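Local coordinates for protein 4-hydroxybutyrate coenzyme A transferase (Shewanella oneidensis, PDB 2OAS) that probably transfers coenzyme A between carboxylic acids such as acetate and 4-hydroxybutyrate, as a member of the acetyl-CoA hydrolase/transferase family, at residues 219-231 against 242-255. Sequence-based numbering, arbitrary orientation.
Sequences LSCLTGHKDLGVH and LVEKGVINNTKKRF
Leu228 and Ile248 form a single beta bridge that uses both polar backbone atoms of Leu228. Leu228 O accepts from two successive amides, Asn249 N at 3.0 Å and Asn250 N at 3.2 Å, while Leu228 N donates to Val247 O. How side chains extend such a short bridge is seen at Asn250: its OD1 receives Val230 N at 2.7 Å, and Lys253, its chain bent at chi3 (-55°), brings NZ from above the carbonyl plane to Val230 O; NZ also donates to Lys259 O, its main partner beyond the two segments. Packing is tight on the buried side. Val247 CG1 sits against the carbonyl oxygens of Leu222 and His225, Leu242 CD2 meets Leu219 CD2 at 3.5 Å, and Ile248 CD1 touches Val230 CG2 at 3.7 Å where the two side chains cross. The solvent side is looser and polar: Asn249 ND2 donates to the anti lone pair of Asp227 OD1 (2.8 Å), amide and carboxylate planes turned 43° apart, while Asn249 OD1 accepts from Thr251 N, closing an Asx turn. Replacing Asn249 by alanine removes both amide ends, which would probably leave the Asp227 carboxylate without this donor and the Asx turn without its acceptor. After the Schellman motif at Gly246, the bridge and side-chain bonds thus tie the loop to the outermost strand, 229-230, of a mixed beta sheet, just before Glu233, the covalent CoA site.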
loop_
_atom_site.group_PDB
_atom_site.type_symbol
_atom_site.label_atom_id
_atom_site.label_comp_id
_atom_site.label_asym_id
_atom_site.label_seq_id
_atom_site.Cartn_x
_atom_site.Cartn_y
_atom_site.Cartn_z
ATOM N N LEU A 219 25.890 0.916 5.966
ATOM C CA LEU A 219 26.506 2.236 5.993
ATOM C C LEU A 219 28.017 2.143 5.968
ATOM O O LEU A 219 28.689 2.972 5.361
ATOM C CB LEU A 219 26.042 2.996 7.228
ATOM C CG LEU A 219 24.559 3.362 7.157
ATOM C CD1 LEU A 219 24.070 3.798 8.515
ATOM C CD2 LEU A 219 24.361 4.466 6.132
ATOM N N SER A 220 28.560 1.127 6.619
ATOM C CA SER A 220 30.000 0.956 6.632
ATOM C C SER A 220 30.541 0.602 5.249
ATOM O O SER A 220 31.727 0.778 4.986
ATOM C CB SER A 220 30.389 -0.118 7.646
ATOM O OG SER A 220 29.663 -1.314 7.438
ATOM N N CYS A 221 29.677 0.116 4.359
ATOM C CA CYS A 221 30.103 -0.239 3.010
ATOM C C CYS A 221 29.827 0.870 2.004
ATOM O O CYS A 221 30.025 0.680 0.804
ATOM C CB CYS A 221 29.416 -1.520 2.547
ATOM S SG CYS A 221 29.620 -2.954 3.674
ATOM N N LEU A 222 29.370 2.022 2.487
ATOM C CA LEU A 222 29.070 3.146 1.608
ATOM C C LEU A 222 30.116 4.239 1.701
ATOM O O LEU A 222 29.980 5.291 1.069
ATOM C CB LEU A 222 27.704 3.741 1.954
ATOM C CG LEU A 222 26.462 3.296 1.180
ATOM C CD1 LEU A 222 26.386 1.788 1.137
ATOM C CD2 LEU A 222 25.210 3.862 1.838
ATOM N N THR A 223 31.162 3.993 2.485
ATOM C CA THR A 223 32.228 4.974 2.673
ATOM C C THR A 223 32.965 5.286 1.376
ATOM O O THR A 223 33.875 6.114 1.354
ATOM C CB THR A 223 33.259 4.500 3.731
ATOM O OG1 THR A 223 33.897 3.297 3.290
ATOM C CG2 THR A 223 32.575 4.246 5.068
ATOM N N GLY A 224 32.564 4.613 0.301
ATOM C CA GLY A 224 33.185 4.832 -0.988
ATOM C C GLY A 224 32.296 5.600 -1.950
ATOM O O GLY A 224 32.765 6.089 -2.978
ATOM N N HIS A 225 31.009 5.712 -1.626
ATOM C CA HIS A 225 30.082 6.431 -2.487
ATOM C C HIS A 225 30.225 7.937 -2.300
ATOM O O HIS A 225 31.078 8.391 -1.547
ATOM C CB HIS A 225 28.645 6.004 -2.193
ATOM C CG HIS A 225 28.351 4.577 -2.540
ATOM N ND1 HIS A 225 28.971 3.513 -1.918
ATOM C CD2 HIS A 225 27.503 4.037 -3.448
ATOM C CE1 HIS A 225 28.516 2.382 -2.427
ATOM N NE2 HIS A 225 27.624 2.673 -3.359
ATOM N N LYS A 226 29.389 8.704 -2.990
ATOM C CA LYS A 226 29.422 10.159 -2.890
ATOM C C LYS A 226 28.128 10.811 -3.344
ATOM O O LYS A 226 27.369 10.242 -4.124
ATOM C CB LYS A 226 30.597 10.729 -3.687
ATOM C CG LYS A 226 30.916 9.980 -4.968
ATOM C CD LYS A 226 32.091 10.609 -5.728
ATOM C CE LYS A 226 33.293 10.907 -4.818
ATOM N NZ LYS A 226 33.827 9.696 -4.132
ATOM N N ASP A 227 27.892 12.011 -2.831
ATOM C CA ASP A 227 26.702 12.798 -3.139
ATOM C C ASP A 227 25.426 12.094 -2.727
ATOM O O ASP A 227 24.381 12.262 -3.355
ATOM C CB ASP A 227 26.627 13.136 -4.627
ATOM C CG ASP A 227 27.855 13.865 -5.118
ATOM O OD1 ASP A 227 28.447 14.631 -4.326
ATOM O OD2 ASP A 227 28.216 13.679 -6.298
ATOM N N LEU A 228 25.518 11.296 -1.671
ATOM C CA LEU A 228 24.362 10.584 -1.170
ATOM C C LEU A 228 23.456 11.535 -0.404
ATOM O O LEU A 228 23.928 12.453 0.263
ATOM C CB LEU A 228 24.802 9.446 -0.261
ATOM C CG LEU A 228 24.874 8.040 -0.863
ATOM C CD1 LEU A 228 25.410 8.077 -2.281
ATOM C CD2 LEU A 228 25.751 7.175 0.039
ATOM N N GLY A 229 22.151 11.316 -0.511
ATOM C CA GLY A 229 21.204 12.157 0.188
ATOM C C GLY A 229 20.529 11.397 1.310
ATOM O O GLY A 229 20.713 10.191 1.450
ATOM N N VAL A 230 19.741 12.100 2.111
ATOM C CA VAL A 230 19.047 11.478 3.227
ATOM C C VAL A 230 17.626 12.033 3.406
ATOM O O VAL A 230 17.432 13.233 3.592
ATOM C CB VAL A 230 19.863 11.668 4.552
ATOM C CG1 VAL A 230 19.026 11.286 5.754
ATOM C CG2 VAL A 230 21.136 10.836 4.509
ATOM N N HIS A 231 16.646 11.141 3.322
ATOM C CA HIS A 231 15.226 11.470 3.521
ATOM C C HIS A 231 14.663 10.191 4.136
ATOM O O HIS A 231 14.196 9.292 3.436
ATOM C CB HIS A 231 14.524 11.763 2.192
ATOM C CG HIS A 231 13.137 12.292 2.370
ATOM N ND1 HIS A 231 12.851 13.639 2.389
ATOM C CD2 HIS A 231 11.977 11.659 2.662
ATOM C CE1 HIS A 231 11.578 13.815 2.696
ATOM N NE2 HIS A 231 11.024 12.630 2.866
ATOM N N LEU A 242 29.049 8.933 7.871
ATOM C CA LEU A 242 29.158 9.162 6.435
ATOM C C LEU A 242 29.088 10.652 6.131
ATOM O O LEU A 242 29.586 11.119 5.106
ATOM C CB LEU A 242 28.042 8.416 5.690
ATOM C CG LEU A 242 28.332 6.966 5.257
ATOM C CD1 LEU A 242 28.926 6.178 6.400
ATOM C CD2 LEU A 242 27.056 6.313 4.749
ATOM N N VAL A 243 28.465 11.400 7.026
ATOM C CA VAL A 243 28.361 12.826 6.836
ATOM C C VAL A 243 29.731 13.452 7.033
ATOM O O VAL A 243 30.174 14.256 6.210
ATOM C CB VAL A 243 27.360 13.451 7.832
ATOM C CG1 VAL A 243 27.375 14.969 7.719
ATOM C CG2 VAL A 243 25.963 12.900 7.547
ATOM N N GLU A 244 30.417 13.065 8.104
ATOM C CA GLU A 244 31.730 13.634 8.372
ATOM C C GLU A 244 32.760 13.162 7.348
ATOM O O GLU A 244 33.857 13.717 7.251
ATOM C CB GLU A 244 32.170 13.297 9.805
ATOM C CG GLU A 244 32.032 11.834 10.192
ATOM C CD GLU A 244 32.027 11.598 11.714
ATOM O OE1 GLU A 244 32.805 10.710 12.173
ATOM O OE2 GLU A 244 31.241 12.282 12.441
ATOM N N LYS A 245 32.378 12.164 6.562
ATOM C CA LYS A 245 33.237 11.625 5.517
ATOM C C LYS A 245 32.962 12.328 4.190
ATOM O O LYS A 245 33.656 12.093 3.206
ATOM C CB LYS A 245 32.996 10.115 5.366
ATOM C CG LYS A 245 34.161 9.247 5.809
ATOM C CD LYS A 245 34.573 9.584 7.230
ATOM C CE LYS A 245 35.979 9.072 7.559
ATOM N NZ LYS A 245 36.486 9.600 8.876
ATOM N N GLY A 246 31.945 13.185 4.155
ATOM C CA GLY A 246 31.625 13.892 2.925
ATOM C C GLY A 246 30.819 13.056 1.945
ATOM O O GLY A 246 30.384 13.553 0.908
ATOM N N VAL A 247 30.606 11.785 2.281
ATOM C CA VAL A 247 29.853 10.872 1.421
ATOM C C VAL A 247 28.412 11.331 1.245
ATOM O O VAL A 247 27.808 11.124 0.199
ATOM C CB VAL A 247 29.846 9.447 2.010
ATOM C CG1 VAL A 247 29.164 8.490 1.057
ATOM C CG2 VAL A 247 31.259 8.996 2.281
ATOM N N ILE A 248 27.865 11.947 2.288
ATOM C CA ILE A 248 26.492 12.460 2.272
ATOM C C ILE A 248 26.521 13.990 2.218
ATOM O O ILE A 248 27.182 14.630 3.038
ATOM C CB ILE A 248 25.734 12.017 3.546
ATOM C CG1 ILE A 248 25.457 10.514 3.492
ATOM C CG2 ILE A 248 24.458 12.798 3.702
ATOM C CD1 ILE A 248 24.757 9.981 4.716
ATOM N N ASN A 249 25.811 14.570 1.256
ATOM C CA ASN A 249 25.749 16.025 1.113
ATOM C C ASN A 249 24.398 16.509 0.600
ATOM O O ASN A 249 24.204 17.699 0.381
ATOM C CB ASN A 249 26.853 16.510 0.185
ATOM C CG ASN A 249 26.811 15.830 -1.157
ATOM O OD1 ASN A 249 25.746 15.685 -1.747
ATOM N ND2 ASN A 249 27.970 15.411 -1.652
ATOM N N ASN A 250 23.472 15.583 0.388
ATOM C CA ASN A 250 22.133 15.949 -0.053
ATOM C C ASN A 250 22.105 16.881 -1.257
ATOM O O ASN A 250 21.146 17.634 -1.463
ATOM C CB ASN A 250 21.383 16.598 1.118
ATOM C CG ASN A 250 21.332 15.698 2.334
ATOM O OD1 ASN A 250 20.799 14.590 2.270
ATOM N ND2 ASN A 250 21.889 16.163 3.442
ATOM N N THR A 251 23.151 16.813 -2.060
ATOM C CA THR A 251 23.251 17.656 -3.239
ATOM C C THR A 251 22.318 17.231 -4.372
ATOM O O THR A 251 21.891 18.063 -5.168
ATOM C CB THR A 251 24.698 17.666 -3.764
ATOM O OG1 THR A 251 25.543 18.310 -2.807
ATOM C CG2 THR A 251 24.777 18.408 -5.084
ATOM N N LYS A 252 21.995 15.944 -4.436
ATOM C CA LYS A 252 21.143 15.443 -5.509
ATOM C C LYS A 252 19.653 15.328 -5.212
ATOM O O LYS A 252 18.897 14.787 -6.016
ATOM C CB LYS A 252 21.684 14.099 -5.997
ATOM C CG LYS A 252 23.119 14.179 -6.485
ATOM C CD LYS A 252 23.267 15.314 -7.492
ATOM C CE LYS A 252 24.721 15.664 -7.746
ATOM N NZ LYS A 252 24.844 16.900 -8.580
ATOM N N LYS A 253 19.227 15.849 -4.065
ATOM C CA LYS A 253 17.815 15.815 -3.695
ATOM C C LYS A 253 17.090 17.012 -4.302
ATOM O O LYS A 253 17.715 18.021 -4.624
ATOM C CB LYS A 253 17.656 15.851 -2.175
ATOM C CG LYS A 253 18.174 14.612 -1.430
ATOM C CD LYS A 253 17.501 14.490 -0.048
ATOM C CE LYS A 253 17.678 15.760 0.792
ATOM N NZ LYS A 253 17.014 15.742 2.129
ATOM N N ARG A 254 15.778 16.901 -4.470
ATOM C CA ARG A 254 15.004 18.012 -5.018
ATOM C C ARG A 254 14.107 18.591 -3.931
ATOM O O ARG A 254 13.661 19.740 -4.019
ATOM C CB ARG A 254 14.157 17.567 -6.220
ATOM C CG ARG A 254 14.965 16.897 -7.323
ATOM C CD ARG A 254 14.273 16.964 -8.688
ATOM N NE ARG A 254 14.959 16.180 -9.722
ATOM C CZ ARG A 254 16.248 16.292 -10.045
ATOM N NH1 ARG A 254 16.755 15.528 -11.003
ATOM N NH2 ARG A 254 17.034 17.159 -9.413
ATOM N N PHE A 255 13.844 17.790 -2.902
ATOM C CA PHE A 255 13.004 18.233 -1.803
ATOM C C PHE A 255 13.914 18.469 -0.619
ATOM O O PHE A 255 14.427 17.525 -0.022
ATOM C CB PHE A 255 11.950 17.183 -1.486
ATOM C CG PHE A 255 11.074 17.532 -0.322
ATOM C CD1 PHE A 255 11.423 17.134 0.965
ATOM C CD2 PHE A 255 9.893 18.241 -0.509
ATOM C CE1 PHE A 255 10.601 17.438 2.051
ATOM C CE2 PHE A 255 9.068 18.549 0.564
ATOM C CZ PHE A 255 9.422 18.147 1.848
HETATM O O HOH W 1 22.342 13.289 -2.599
#